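Local coordinates for protein alanine racemase (Actinobacillus succinogenes, PDB 3C3K) that is of unknown function but has the two-lobed periplasmic binding protein-like fold, the type found in ligand-binding receptors and in the effector domains of LacI-type regulators, at residues 32-35 against 40-43; 128-133 against 172-177; 197-202 against 214-219. All blocks are in the same frame, centred on the assembly; numbering follows the deposited sequence.

How the contacts relate
The chain folds into two lobes built on parallel sheets, and the three contacts all pack a helix on a strand. Contact 1 belongs to the lobe with the six-stranded sheet; contacts 2 and 3 share the four-stranded sheet of the other lobe, on the opposite side of the chain's centre. Contact 1 lies 35 Å from contact 2 and 34 Å from contact 3, centre to centre, and its nearest atoms stay about 17 Å and 20 Å from theirs. The centres of contacts 2 and 3 are only 10 Å apart, and their helices pack together: Lys172 NZ probably hydrogen-bonds Gln201 OE1 at 2.5 Å, and Phe176 CZ rests 3.7 Å from Ala202 CB.

Contact 1 (32-35 against 40-43); sequences KTAE and RILL
The beta-alpha-beta unit made of strand 9-15, helix 21-35 and strand 39-45 is held here by Ala34 and Glu35 on the helix and Arg40 and Ile41 on the returning strand. Its buried side is apolar. The terminal methyl CD1 of Ile41 presses on Ala34 CB at 3.5 Å, slightly tighter than an ordinary carbon contact, with CG1 behind it at 4.0 Å. A small alanine suits a helix laid this close to the sheet, and the branched isoleucine suits a strand while still reaching back to the helix.

Toward the partly exposed side the contact becomes ionic. The CB of Arg40 points away from the helix, but a bend at chi2 (-70°) turns the chain back, and NH1 meets Glu35 OE2 at 2.8 Å in a salt bridge with a fairly straight N-H (159°). The two flat groups stand almost perpendicular: OE2 lies at the edge of the guanidinium, close to its plane, whereas the nitrogen comes to OE2 from above the carboxylate plane. A water donates to the same OE2 at 2.6 Å and accepts from Ile41 N at 3.0 Å, joining the carboxylate to the strand backbone.

Glu35 OE1 forms a second salt bridge, to Arg52 of the second subunit. One carboxylate thus lies between two arginines from different chains, an environment that should favour its ionised form and that ties this edge of the lobe to the dimer interface.

Contact 2 (128-133 against 172-177); sequences ALINHD and KLATFS
Ile130, on an inner strand of the four-stranded parallel sheet, points its side chain at Ala174 and Thr175 of helix 168-179. That helix belongs to the beta-alpha-beta crossover that leaves strand 159-162 and returns as the parallel strand 187-190. Because strand 127-131 lies between those two in the sheet, the crossover passes over it, and Ile130 is one place where its helix packs down on the strand.

From CA, the CB of Ile130 heads toward the helix and then forks. The CG2 branch, anti to the backbone N, comes down on Ala174 CB at 3.5 Å, a close carbon contact. The other branch starts at CG1, 3.9 Å from the same methyl, and runs on extended (chi2 178°) to CD1, which passes Ala174 CB at 3.7 Å on its way to Thr175. The single methyl of Ala174 therefore sits against both arms of the isoleucine. Alanine, with nothing beyond CB, suits so close an approach of helix and strand, the CA atoms of Ile130 and Ala174 being 6.5 Å apart. The branched isoleucine, for its part, suits a strand and spreads enough hydrocarbon to meet two helix residues.

Ile188 and Ala190 of the neighbouring strand and Leu178 of the helix also pack on Ile130, whereas the next strand residue, Asn131, points away from the helix.

Thr175 places an oxygen in this buried seam. Its hydroxyl is hydrogen-bonded to Gly171 O one turn back in the helix, which satisfies a polar group there. Toward Ile130 the same oxygen makes only van der Waals packing, the tip methyl CD1 of Ile130 ending 3.4 Å from Thr175 OG1.

Contact 3 (197-202 against 214-219); sequences AGAIQA and VAVVGF
Val216 turns its forked side chain from the sheet toward helix 193-205, where Ile200 and Ala199 receive its two methyls. The elements belong to the beta-alpha-beta unit formed by strand 187-190, helix 193-205 and strand 215-217, in the lobe with the four-stranded parallel sheet. Strand 215-217 is the outermost of that sheet on its side, and this packing lays the connecting helix over it.

The valine and isoleucine side chains meet at a slant. Val216 has CG1 anti to its own nitrogen (chi1 -176°), which spreads both methyls beneath the helix. Ile200 leaves its helix at an angle to the strand rather than straight at it, so the part that makes the contact is the methylene CG1 halfway along the chain: it lies 4.1 Å from Val216 CG2 and 4.2 Å from Val216 CG1, almost evenly above the fork. The isoleucine also packs on Thr228 in a loop. Ala199, by contrast, points directly at the strand, but its one methyl CB ends 4.4 Å from Val216 CG1, a light touch. The short side chain suits a position that also packs against Thr175 of helix 168-179.

Alternation along the strand sorts the residues: Val216 faces this helix, while Ala215 and Val217 lean on helix 108-121 across the other face of the sheet. The backbone of Val216 is hydrogen-bonded to Ser276, whose OG also reaches Val216 O.

All the touching groups are buried hydrocarbon, at ordinary to loose van der Waals spacing. Such a contact gives little directional preference; its cohesion comes from dispersion and the exclusion of water, while backbone hydrogen bonds of Ala215 with Asp186 and Ile188, and of Val217 with Ile188 and Ala190, fix the strand beside its neighbour.

Contact 1 (32-35 against 40-43)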
loop_
_atom_site.group_PDB
_atom_site.type_symbol
_atom_site.label_atom_id
_atom_site.label_comp_id
_atom_site.label_asym_id
_atom_site.label_seq_id
_atom_site.Cartn_x
_atom_site.Cartn_y
_atom_site.Cartn_z
ATOM N N LYS B 32 -4.463 15.956 1.336
ATOM C CA LYS B 32 -5.730 16.685 1.385
ATOM C C LYS B 32 -5.502 18.054 1.950
ATOM O O LYS B 32 -5.938 18.997 1.367
ATOM C CB LYS B 32 -6.751 15.970 2.234
ATOM C CG LYS B 32 -7.566 14.951 1.431
ATOM C CD LYS B 32 -8.363 14.136 2.412
ATOM C CE LYS B 32 -9.230 15.120 3.231
ATOM N NZ LYS B 32 -10.314 14.396 3.962
ATOM N N THR B 33 -4.819 18.147 3.087
ATOM C CA THR B 33 -4.574 19.465 3.690
ATOM C C THR B 33 -3.604 20.298 2.917
ATOM O O THR B 33 -3.853 21.479 2.751
ATOM C CB THR B 33 -4.313 19.402 5.188
ATOM O OG1 THR B 33 -5.475 18.795 5.783
ATOM C CG2 THR B 33 -4.139 20.803 5.789
ATOM N N ALA B 34 -2.514 19.696 2.426
ATOM C CA ALA B 34 -1.491 20.450 1.687
ATOM C C ALA B 34 -2.087 21.076 0.434
ATOM O O ALA B 34 -1.848 22.256 0.187
ATOM C CB ALA B 34 -0.244 19.563 1.367
ATOM N N GLU B 35 -2.942 20.353 -0.313
ATOM C CA GLU B 35 -3.344 20.834 -1.613
ATOM C C GLU B 35 -4.444 21.908 -1.531
ATOM O O GLU B 35 -4.706 22.579 -2.532
ATOM C CB GLU B 35 -3.778 19.695 -2.529
ATOM C CG GLU B 35 -2.682 18.645 -2.721
ATOM C CD GLU B 35 -2.875 17.709 -3.923
ATOM O OE1 GLU B 35 -3.954 17.115 -4.064
ATOM O OE2 GLU B 35 -1.916 17.512 -4.689
ATOM N N ARG B 40 1.894 21.012 -3.205
ATOM C CA ARG B 40 1.933 19.628 -3.639
ATOM C C ARG B 40 3.029 18.857 -2.873
ATOM O O ARG B 40 3.869 19.446 -2.183
ATOM C CB ARG B 40 2.226 19.548 -5.156
ATOM C CG ARG B 40 1.375 20.471 -6.011
ATOM C CD ARG B 40 -0.040 19.949 -5.994
ATOM N NE ARG B 40 -0.914 20.716 -6.860
ATOM C CZ ARG B 40 -2.144 20.363 -7.206
ATOM N NH1 ARG B 40 -2.715 19.258 -6.727
ATOM N NH2 ARG B 40 -2.831 21.176 -7.982
ATOM N N ILE B 41 3.025 17.544 -3.013
ATOM C CA ILE B 41 3.735 16.694 -2.082
ATOM C C ILE B 41 4.802 15.876 -2.799
ATOM O O ILE B 41 4.524 15.253 -3.814
ATOM C CB ILE B 41 2.690 15.741 -1.400
ATOM C CG1 ILE B 41 1.648 16.546 -0.561
ATOM C CG2 ILE B 41 3.342 14.688 -0.575
ATOM C CD1 ILE B 41 2.283 17.320 0.575
ATOM N N LEU B 42 6.029 15.873 -2.285
ATOM C CA LEU B 42 7.018 14.929 -2.796
ATOM C C LEU B 42 7.274 13.900 -1.716
ATOM O O LEU B 42 7.389 14.264 -0.511
ATOM C CB LEU B 42 8.305 15.617 -3.157
ATOM C CG LEU B 42 8.472 16.367 -4.465
ATOM C CD1 LEU B 42 9.857 16.985 -4.421
ATOM C CD2 LEU B 42 8.293 15.468 -5.682
ATOM N N LEU B 43 7.360 12.629 -2.090
ATOM C CA LEU B 43 7.626 11.562 -1.117
ATOM C C LEU B 43 9.042 11.024 -1.211
ATOM O O LEU B 43 9.640 11.007 -2.265
ATOM C CB LEU B 43 6.685 10.360 -1.349
ATOM C CG LEU B 43 5.204 10.636 -1.350
ATOM C CD1 LEU B 43 4.554 9.322 -1.721
ATOM C CD2 LEU B 43 4.710 11.137 0.047
HETATM O O HOH W 1 0.496 16.498 -4.350
#

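Contact 2 (128-133 against 172-177)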
loop_
_atom_site.group_PDB
_atom_site.type_symbol
_atom_site.label_atom_id
_atom_site.label_comp_id
_atom_site.label_asym_id
_atom_site.label_seq_id
_atom_site.Cartn_x
_atom_site.Cartn_y
_atom_site.Cartn_z
ATOM N N ALA B 128 0.859 -13.832 22.989
ATOM C CA ALA B 128 2.137 -13.635 22.270
ATOM C C ALA B 128 2.061 -12.319 21.502
ATOM O O ALA B 128 0.947 -11.775 21.264
ATOM C CB ALA B 128 2.421 -14.849 21.265
ATOM N N LEU B 129 3.238 -11.789 21.159
ATOM C CA LEU B 129 3.389 -10.569 20.381
ATOM C C LEU B 129 4.184 -10.863 19.100
ATOM O O LEU B 129 5.215 -11.560 19.126
ATOM C CB LEU B 129 4.089 -9.471 21.221
ATOM C CG LEU B 129 4.342 -8.095 20.577
ATOM C CD1 LEU B 129 2.984 -7.283 20.599
ATOM C CD2 LEU B 129 5.399 -7.291 21.336
ATOM N N ILE B 130 3.665 -10.412 17.966
ATOM C CA ILE B 130 4.473 -10.403 16.753
ATOM C C ILE B 130 4.900 -8.928 16.605
ATOM O O ILE B 130 4.035 -8.027 16.399
ATOM C CB ILE B 130 3.690 -10.885 15.476
ATOM C CG1 ILE B 130 3.237 -12.318 15.651
ATOM C CG2 ILE B 130 4.621 -10.797 14.202
ATOM C CD1 ILE B 130 2.440 -12.881 14.500
ATOM N N ASN B 131 6.186 -8.666 16.794
ATOM C CA ASN B 131 6.679 -7.295 16.648
ATOM C C ASN B 131 7.463 -7.180 15.317
ATOM O O ASN B 131 7.677 -8.190 14.630
ATOM C CB ASN B 131 7.504 -6.902 17.890
ATOM C CG ASN B 131 7.569 -5.416 18.111
ATOM O OD1 ASN B 131 7.290 -4.631 17.203
ATOM N ND2 ASN B 131 8.034 -5.000 19.299
ATOM N N HIS B 132 7.891 -5.996 14.911
ATOM C CA HIS B 132 8.546 -5.948 13.596
ATOM C C HIS B 132 9.934 -5.333 13.669
ATOM O O HIS B 132 10.956 -6.094 13.774
ATOM C CB HIS B 132 7.611 -5.393 12.481
ATOM C CG HIS B 132 8.303 -5.011 11.202
ATOM N ND1 HIS B 132 9.166 -5.853 10.526
ATOM C CD2 HIS B 132 8.243 -3.868 10.459
ATOM C CE1 HIS B 132 9.616 -5.247 9.430
ATOM N NE2 HIS B 132 9.084 -4.041 9.370
ATOM N N ASP B 133 10.023 -4.014 13.661
ATOM C CA ASP B 133 11.339 -3.298 13.573
ATOM C C ASP B 133 11.469 -2.352 14.760
ATOM O O ASP B 133 10.851 -1.283 14.794
ATOM C CB ASP B 133 11.334 -2.499 12.263
ATOM C CG ASP B 133 12.607 -1.651 12.012
ATOM O OD1 ASP B 133 13.639 -1.659 12.747
ATOM O OD2 ASP B 133 12.525 -0.946 10.985
ATOM N N LYS B 172 2.946 -14.900 9.025
ATOM C CA LYS B 172 2.613 -16.285 8.957
ATOM C C LYS B 172 3.817 -17.033 9.541
ATOM O O LYS B 172 3.650 -17.899 10.404
ATOM C CB LYS B 172 2.402 -16.630 7.453
ATOM C CG LYS B 172 1.751 -17.901 7.186
ATOM C CD LYS B 172 1.266 -18.065 5.728
ATOM C CE LYS B 172 0.898 -19.538 5.574
ATOM N NZ LYS B 172 0.316 -19.769 4.243
ATOM N N LEU B 173 5.016 -16.652 9.108
ATOM C CA LEU B 173 6.272 -17.190 9.654
ATOM C C LEU B 173 6.503 -16.923 11.177
ATOM O O LEU B 173 6.893 -17.841 11.948
ATOM C CB LEU B 173 7.417 -16.597 8.869
ATOM C CG LEU B 173 7.358 -16.954 7.398
ATOM C CD1 LEU B 173 8.484 -16.209 6.612
ATOM C CD2 LEU B 173 7.535 -18.454 7.265
ATOM N N ALA B 174 6.308 -15.676 11.609
ATOM C CA ALA B 174 6.245 -15.360 13.010
ATOM C C ALA B 174 5.259 -16.319 13.752
ATOM O O ALA B 174 5.550 -16.835 14.809
ATOM C CB ALA B 174 5.798 -13.885 13.205
ATOM N N THR B 175 4.084 -16.543 13.202
ATOM C CA THR B 175 3.124 -17.384 13.837
ATOM C C THR B 175 3.569 -18.847 13.922
ATOM O O THR B 175 3.439 -19.467 14.963
ATOM C CB THR B 175 1.751 -17.231 13.172
ATOM O OG1 THR B 175 1.371 -15.836 13.249
ATOM C CG2 THR B 175 0.750 -18.139 13.822
ATOM N N PHE B 176 4.073 -19.396 12.841
ATOM C CA PHE B 176 4.565 -20.768 12.884
ATOM C C PHE B 176 5.633 -20.887 13.976
ATOM O O PHE B 176 5.588 -21.783 14.783
ATOM C CB PHE B 176 5.056 -21.237 11.499
ATOM C CG PHE B 176 3.910 -21.549 10.533
ATOM C CD1 PHE B 176 2.922 -22.433 10.874
ATOM C CD2 PHE B 176 3.804 -20.898 9.295
ATOM C CE1 PHE B 176 1.886 -22.686 10.004
ATOM C CE2 PHE B 176 2.782 -21.188 8.421
ATOM C CZ PHE B 176 1.841 -22.040 8.758
ATOM N N SER B 177 6.495 -19.910 14.089
ATOM C CA SER B 177 7.540 -19.921 15.111
ATOM C C SER B 177 6.963 -19.965 16.526
ATOM O O SER B 177 7.516 -20.664 17.375
ATOM C CB SER B 177 8.402 -18.682 14.934
ATOM O OG SER B 177 9.435 -18.642 15.922
#

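Contact 3 (197-202 against 214-219)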
loop_
_atom_site.group_PDB
_atom_site.type_symbol
_atom_site.label_atom_id
_atom_site.label_comp_id
_atom_site.label_asym_id
_atom_site.label_seq_id
_atom_site.Cartn_x
_atom_site.Cartn_y
_atom_site.Cartn_z
ATOM N N ALA B 197 -2.968 -10.513 9.578
ATOM C CA ALA B 197 -3.636 -11.243 8.496
ATOM C C ALA B 197 -2.874 -12.536 8.204
ATOM O O ALA B 197 -3.479 -13.560 7.892
ATOM C CB ALA B 197 -3.739 -10.381 7.256
ATOM N N GLY B 198 -1.550 -12.479 8.323
ATOM C CA GLY B 198 -0.680 -13.653 8.134
ATOM C C GLY B 198 -0.797 -14.582 9.324
ATOM O O GLY B 198 -0.764 -15.820 9.194
ATOM N N ALA B 199 -0.979 -13.999 10.507
ATOM C CA ALA B 199 -1.197 -14.863 11.657
ATOM C C ALA B 199 -2.494 -15.691 11.495
ATOM O O ALA B 199 -2.482 -16.897 11.703
ATOM C CB ALA B 199 -1.146 -14.070 12.941
ATOM N N ILE B 200 -3.581 -15.047 11.076
ATOM C CA ILE B 200 -4.858 -15.690 10.812
ATOM C C ILE B 200 -4.701 -16.799 9.749
ATOM O O ILE B 200 -5.165 -17.939 9.925
ATOM C CB ILE B 200 -5.903 -14.641 10.316
ATOM C CG1 ILE B 200 -6.274 -13.691 11.464
ATOM C CG2 ILE B 200 -7.126 -15.355 9.706
ATOM C CD1 ILE B 200 -7.471 -12.674 11.195
ATOM N N GLN B 201 -3.989 -16.503 8.675
ATOM C CA GLN B 201 -3.671 -17.557 7.712
ATOM C C GLN B 201 -2.905 -18.764 8.274
ATOM O O GLN B 201 -3.280 -19.917 8.036
ATOM C CB GLN B 201 -2.900 -17.000 6.538
ATOM C CG GLN B 201 -2.787 -18.081 5.475
ATOM C CD GLN B 201 -2.396 -17.599 4.120
ATOM O OE1 GLN B 201 -1.352 -17.994 3.587
ATOM N NE2 GLN B 201 -3.279 -16.823 3.499
ATOM N N ALA B 202 -1.829 -18.549 9.015
ATOM C CA ALA B 202 -1.099 -19.701 9.602
ATOM C C ALA B 202 -1.944 -20.466 10.618
ATOM O O ALA B 202 -1.907 -21.714 10.728
ATOM C CB ALA B 202 0.153 -19.194 10.303
ATOM N N VAL B 214 -7.161 -19.704 19.522
ATOM C CA VAL B 214 -6.194 -18.610 19.507
ATOM C C VAL B 214 -6.896 -17.344 18.938
ATOM O O VAL B 214 -7.389 -17.314 17.807
ATOM C CB VAL B 214 -4.980 -18.920 18.677
ATOM C CG1 VAL B 214 -3.951 -17.753 18.720
ATOM C CG2 VAL B 214 -4.260 -20.272 19.116
ATOM N N ALA B 215 -6.948 -16.316 19.766
ATOM C CA ALA B 215 -7.498 -15.018 19.433
ATOM C C ALA B 215 -6.390 -14.266 18.674
ATOM O O ALA B 215 -5.211 -14.509 18.931
ATOM C CB ALA B 215 -7.787 -14.309 20.695
ATOM N N VAL B 216 -6.745 -13.351 17.770
ATOM C CA VAL B 216 -5.786 -12.474 17.060
ATOM C C VAL B 216 -6.232 -11.025 17.177
ATOM O O VAL B 216 -7.414 -10.729 16.997
ATOM C CB VAL B 216 -5.625 -12.860 15.551
ATOM C CG1 VAL B 216 -4.536 -11.993 14.864
ATOM C CG2 VAL B 216 -5.297 -14.359 15.367
ATOM N N VAL B 217 -5.295 -10.124 17.472
ATOM C CA VAL B 217 -5.519 -8.687 17.474
ATOM C C VAL B 217 -4.409 -8.048 16.638
ATOM O O VAL B 217 -3.229 -8.453 16.701
ATOM C CB VAL B 217 -5.563 -8.086 18.926
ATOM C CG1 VAL B 217 -5.642 -6.514 18.913
ATOM C CG2 VAL B 217 -6.710 -8.710 19.703
ATOM N N GLY B 218 -4.802 -7.107 15.793
ATOM C CA GLY B 218 -3.819 -6.345 14.998
ATOM C C GLY B 218 -3.596 -4.895 15.432
ATOM O O GLY B 218 -3.766 -4.535 16.595
ATOM N N PHE B 219 -3.143 -4.053 14.507
ATOM C CA PHE B 219 -2.869 -2.648 14.831
ATOM C C PHE B 219 -2.976 -1.774 13.585
ATOM O O PHE B 219 -2.459 -2.129 12.538
ATOM C CB PHE B 219 -1.512 -2.510 15.507
ATOM C CG PHE B 219 -1.451 -1.449 16.582
ATOM C CD1 PHE B 219 -1.443 -0.104 16.240
ATOM C CD2 PHE B 219 -1.379 -1.794 17.918
ATOM C CE1 PHE B 219 -1.386 0.900 17.225
ATOM C CE2 PHE B 219 -1.323 -0.788 18.947
ATOM C CZ PHE B 219 -1.323 0.585 18.563
#